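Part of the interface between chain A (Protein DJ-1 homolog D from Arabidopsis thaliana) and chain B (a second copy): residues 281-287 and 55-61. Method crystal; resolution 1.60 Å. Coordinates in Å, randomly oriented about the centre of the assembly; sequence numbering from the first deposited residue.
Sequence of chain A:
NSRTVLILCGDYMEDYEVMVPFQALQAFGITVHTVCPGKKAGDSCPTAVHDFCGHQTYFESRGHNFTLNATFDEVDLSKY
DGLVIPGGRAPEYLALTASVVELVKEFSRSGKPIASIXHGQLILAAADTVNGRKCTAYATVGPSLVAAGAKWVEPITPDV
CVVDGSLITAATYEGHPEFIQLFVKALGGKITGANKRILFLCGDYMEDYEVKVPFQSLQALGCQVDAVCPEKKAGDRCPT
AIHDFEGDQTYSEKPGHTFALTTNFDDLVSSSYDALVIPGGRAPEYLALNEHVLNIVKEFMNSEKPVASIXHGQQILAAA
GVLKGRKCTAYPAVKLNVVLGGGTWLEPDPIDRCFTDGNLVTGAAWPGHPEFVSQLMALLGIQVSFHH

Chain A (281-287) GRAPEYL
Chain B, residues 55-61: HQTYFES

A short helix of chain A and the loop residue before it meet the loop of chain B leading into a strand in a compact, mainly polar contact, burying 397 Å² and organised around one arginine that both stacks on a tyrosine ring and grips the same tyrosine's backbone. Gly281(A), at phi/psi 100/-156, adopts a conformation that calls for glycine; Arg282(A) follows at -95/2, and the helix that carries Glu285(A) to Leu287(A) includes the backbone hydrogen bond from Leu287(A) N to Ala283(A) O (2.9 Å). Chain B is extended from Thr57(B) (-152/178) through Tyr58(B) (-72/157) into the strand, after a turn-like Gln56(B) (-68/-12). The nearest CA atoms are those of Tyr286(A) and Thr57(B), 7.1 Å apart. Arg282(A), Glu285(A), Thr57(B) and Tyr58(B) are buried, whereas Tyr286(A) and Gln56(B) remain partly exposed.

Arg282(A) points toward chain B with chi1 to chi3 m, t, m and chi4 98°. Arg282(A) NH1 and NH2 both donate to Tyr58(B) O, each at 2.9 Å, a fork that a planar guanidinium can offer to a single carbonyl. Tyr58(B) leaves its backbone sideways, but chi1 p (56°) and chi2 -88° bring its ring flat against the guanidinium, centres 4.3 Å apart and planes at 12°. The phenol then reaches Glu285(A), whose p, t side chain places OE2 2.9 Å from Tyr58(B) OH.

A water knits this cluster together. It donates to Arg282(A) O (2.9 Å) and Glu285(A) OE2 (2.6 Å), and accepts from Arg282(A) NH1 (3.2 Å) and Thr57(B) OG1 (2.7 Å).

Tyr286(A), chi1 84° and chi2 82°, extends alongside Thr57(B), its CD2 3.7 Å from Thr57(B) CB, while Gln56(B) O lies over one ring face. Tyr286(A) OH donates to Gln56(B) OE1 at a short 2.5 Å; Gln56(B) is m, t with chi3 -36°. Thr57(B), chi1 t, combines a hydroxyl for the water with a methyl, CG2, 3.7 Å from Arg282(A) NH1.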

# COMPACT_ATOMS: atom_id res chain seq x y z
N GLY A 281 3.13 -13.54 -15.39
CA GLY A 281 2.68 -13.20 -14.05
C GLY A 281 2.50 -14.45 -13.23
O GLY A 281 3.10 -15.48 -13.53
N ARG A 282 1.65 -14.39 -12.21
CA ARG A 282 1.43 -15.54 -11.34
C ARG A 282 0.22 -16.40 -11.70
O ARG A 282 -0.07 -17.37 -11.01
CB ARG A 282 1.34 -15.07 -9.88
CG ARG A 282 2.65 -14.51 -9.36
CD ARG A 282 2.70 -14.46 -7.84
NE ARG A 282 1.83 -13.43 -7.26
CZ ARG A 282 0.62 -13.66 -6.77
NH1 ARG A 282 0.10 -14.89 -6.80
NH2 ARG A 282 -0.07 -12.67 -6.21
N ALA A 283 -0.48 -16.05 -12.76
CA ALA A 283 -1.63 -16.86 -13.16
C ALA A 283 -1.19 -18.18 -13.79
O ALA A 283 -1.75 -19.23 -13.49
CB ALA A 283 -2.51 -16.08 -14.14
N PRO A 284 -0.16 -18.15 -14.66
CA PRO A 284 0.29 -19.39 -15.30
C PRO A 284 0.59 -20.57 -14.38
O PRO A 284 0.25 -21.71 -14.72
CB PRO A 284 1.53 -18.94 -16.07
CG PRO A 284 1.20 -17.54 -16.44
CD PRO A 284 0.62 -17.00 -15.16
N GLU A 285 1.21 -20.34 -13.23
CA GLU A 285 1.55 -21.47 -12.37
C GLU A 285 0.33 -22.27 -11.91
O GLU A 285 0.41 -23.49 -11.80
CB GLU A 285 2.40 -21.02 -11.17
CG GLU A 285 1.68 -20.27 -10.06
CD GLU A 285 2.57 -20.10 -8.83
OE1 GLU A 285 3.40 -21.00 -8.57
OE2 GLU A 285 2.42 -19.09 -8.11
N TYR A 286 -0.79 -21.60 -11.67
CA TYR A 286 -1.97 -22.36 -11.25
C TYR A 286 -2.82 -22.78 -12.45
O TYR A 286 -3.45 -23.84 -12.43
CB TYR A 286 -2.78 -21.57 -10.20
CG TYR A 286 -3.76 -20.54 -10.70
CD1 TYR A 286 -5.03 -20.91 -11.13
CD2 TYR A 286 -3.45 -19.18 -10.67
CE1 TYR A 286 -5.98 -19.96 -11.51
CE2 TYR A 286 -4.38 -18.21 -11.05
CZ TYR A 286 -5.64 -18.61 -11.47
OH TYR A 286 -6.58 -17.66 -11.81
N LEU A 287 -2.80 -21.98 -13.51
CA LEU A 287 -3.55 -22.34 -14.71
C LEU A 287 -2.97 -23.62 -15.30
O LEU A 287 -3.68 -24.40 -15.93
CB LEU A 287 -3.47 -21.22 -15.76
CG LEU A 287 -4.26 -19.94 -15.48
CD1 LEU A 287 -3.90 -18.89 -16.51
CD2 LEU A 287 -5.75 -20.24 -15.51
N HIS B 55 -9.04 -15.62 -3.68
CA HIS B 55 -8.78 -15.51 -5.11
C HIS B 55 -8.37 -16.89 -5.62
O HIS B 55 -8.20 -17.81 -4.82
CB HIS B 55 -7.66 -14.51 -5.37
CG HIS B 55 -7.99 -13.11 -4.94
ND1 HIS B 55 -8.97 -12.36 -5.56
CD2 HIS B 55 -7.51 -12.34 -3.94
CE1 HIS B 55 -9.08 -11.19 -4.96
NE2 HIS B 55 -8.20 -11.16 -3.97
N GLN B 56 -8.22 -17.04 -6.93
CA GLN B 56 -7.85 -18.34 -7.48
C GLN B 56 -6.42 -18.73 -7.10
O GLN B 56 -6.01 -19.87 -7.30
CB GLN B 56 -8.03 -18.35 -9.00
CG GLN B 56 -9.43 -17.93 -9.43
CD GLN B 56 -9.80 -18.46 -10.80
OE1 GLN B 56 -8.96 -18.54 -11.70
NE2 GLN B 56 -11.07 -18.81 -10.98
N THR B 57 -5.68 -17.76 -6.56
CA THR B 57 -4.32 -18.01 -6.09
C THR B 57 -4.03 -17.01 -4.97
O THR B 57 -4.88 -16.17 -4.66
CB THR B 57 -3.26 -17.86 -7.21
OG1 THR B 57 -1.98 -18.30 -6.71
CG2 THR B 57 -3.15 -16.42 -7.68
N TYR B 58 -2.86 -17.09 -4.37
CA TYR B 58 -2.54 -16.18 -3.26
C TYR B 58 -2.30 -14.73 -3.65
O TYR B 58 -1.96 -14.42 -4.79
CB TYR B 58 -1.32 -16.69 -2.49
CG TYR B 58 -0.11 -16.90 -3.36
CD1 TYR B 58 0.10 -18.12 -4.01
CD2 TYR B 58 0.82 -15.88 -3.56
CE1 TYR B 58 1.21 -18.31 -4.83
CE2 TYR B 58 1.92 -16.06 -4.38
CZ TYR B 58 2.11 -17.28 -5.01
OH TYR B 58 3.20 -17.47 -5.83
N PHE B 59 -2.49 -13.85 -2.67
CA PHE B 59 -2.26 -12.42 -2.81
C PHE B 59 -0.91 -12.17 -2.15
O PHE B 59 -0.54 -12.89 -1.22
CB PHE B 59 -3.34 -11.64 -2.06
CG PHE B 59 -3.00 -10.19 -1.84
CD1 PHE B 59 -3.06 -9.27 -2.89
CD2 PHE B 59 -2.61 -9.74 -0.58
CE1 PHE B 59 -2.72 -7.93 -2.68
CE2 PHE B 59 -2.27 -8.41 -0.36
CZ PHE B 59 -2.32 -7.50 -1.41
N GLU B 60 -0.17 -11.17 -2.62
CA GLU B 60 1.12 -10.86 -2.02
C GLU B 60 1.32 -9.40 -1.67
O GLU B 60 0.94 -8.51 -2.42
CB GLU B 60 2.28 -11.27 -2.93
CG GLU B 60 3.65 -10.81 -2.38
CD GLU B 60 4.83 -11.12 -3.30
OE1 GLU B 60 4.97 -12.28 -3.72
OE2 GLU B 60 5.62 -10.19 -3.59
N SER B 61 1.93 -9.17 -0.51
CA SER B 61 2.30 -7.83 -0.07
C SER B 61 3.67 -8.05 0.57
O SER B 61 4.12 -9.20 0.68
CB SER B 61 1.29 -7.26 0.94
OG SER B 61 1.29 -7.93 2.18
O HOH W 1 0.20 -17.81 -8.17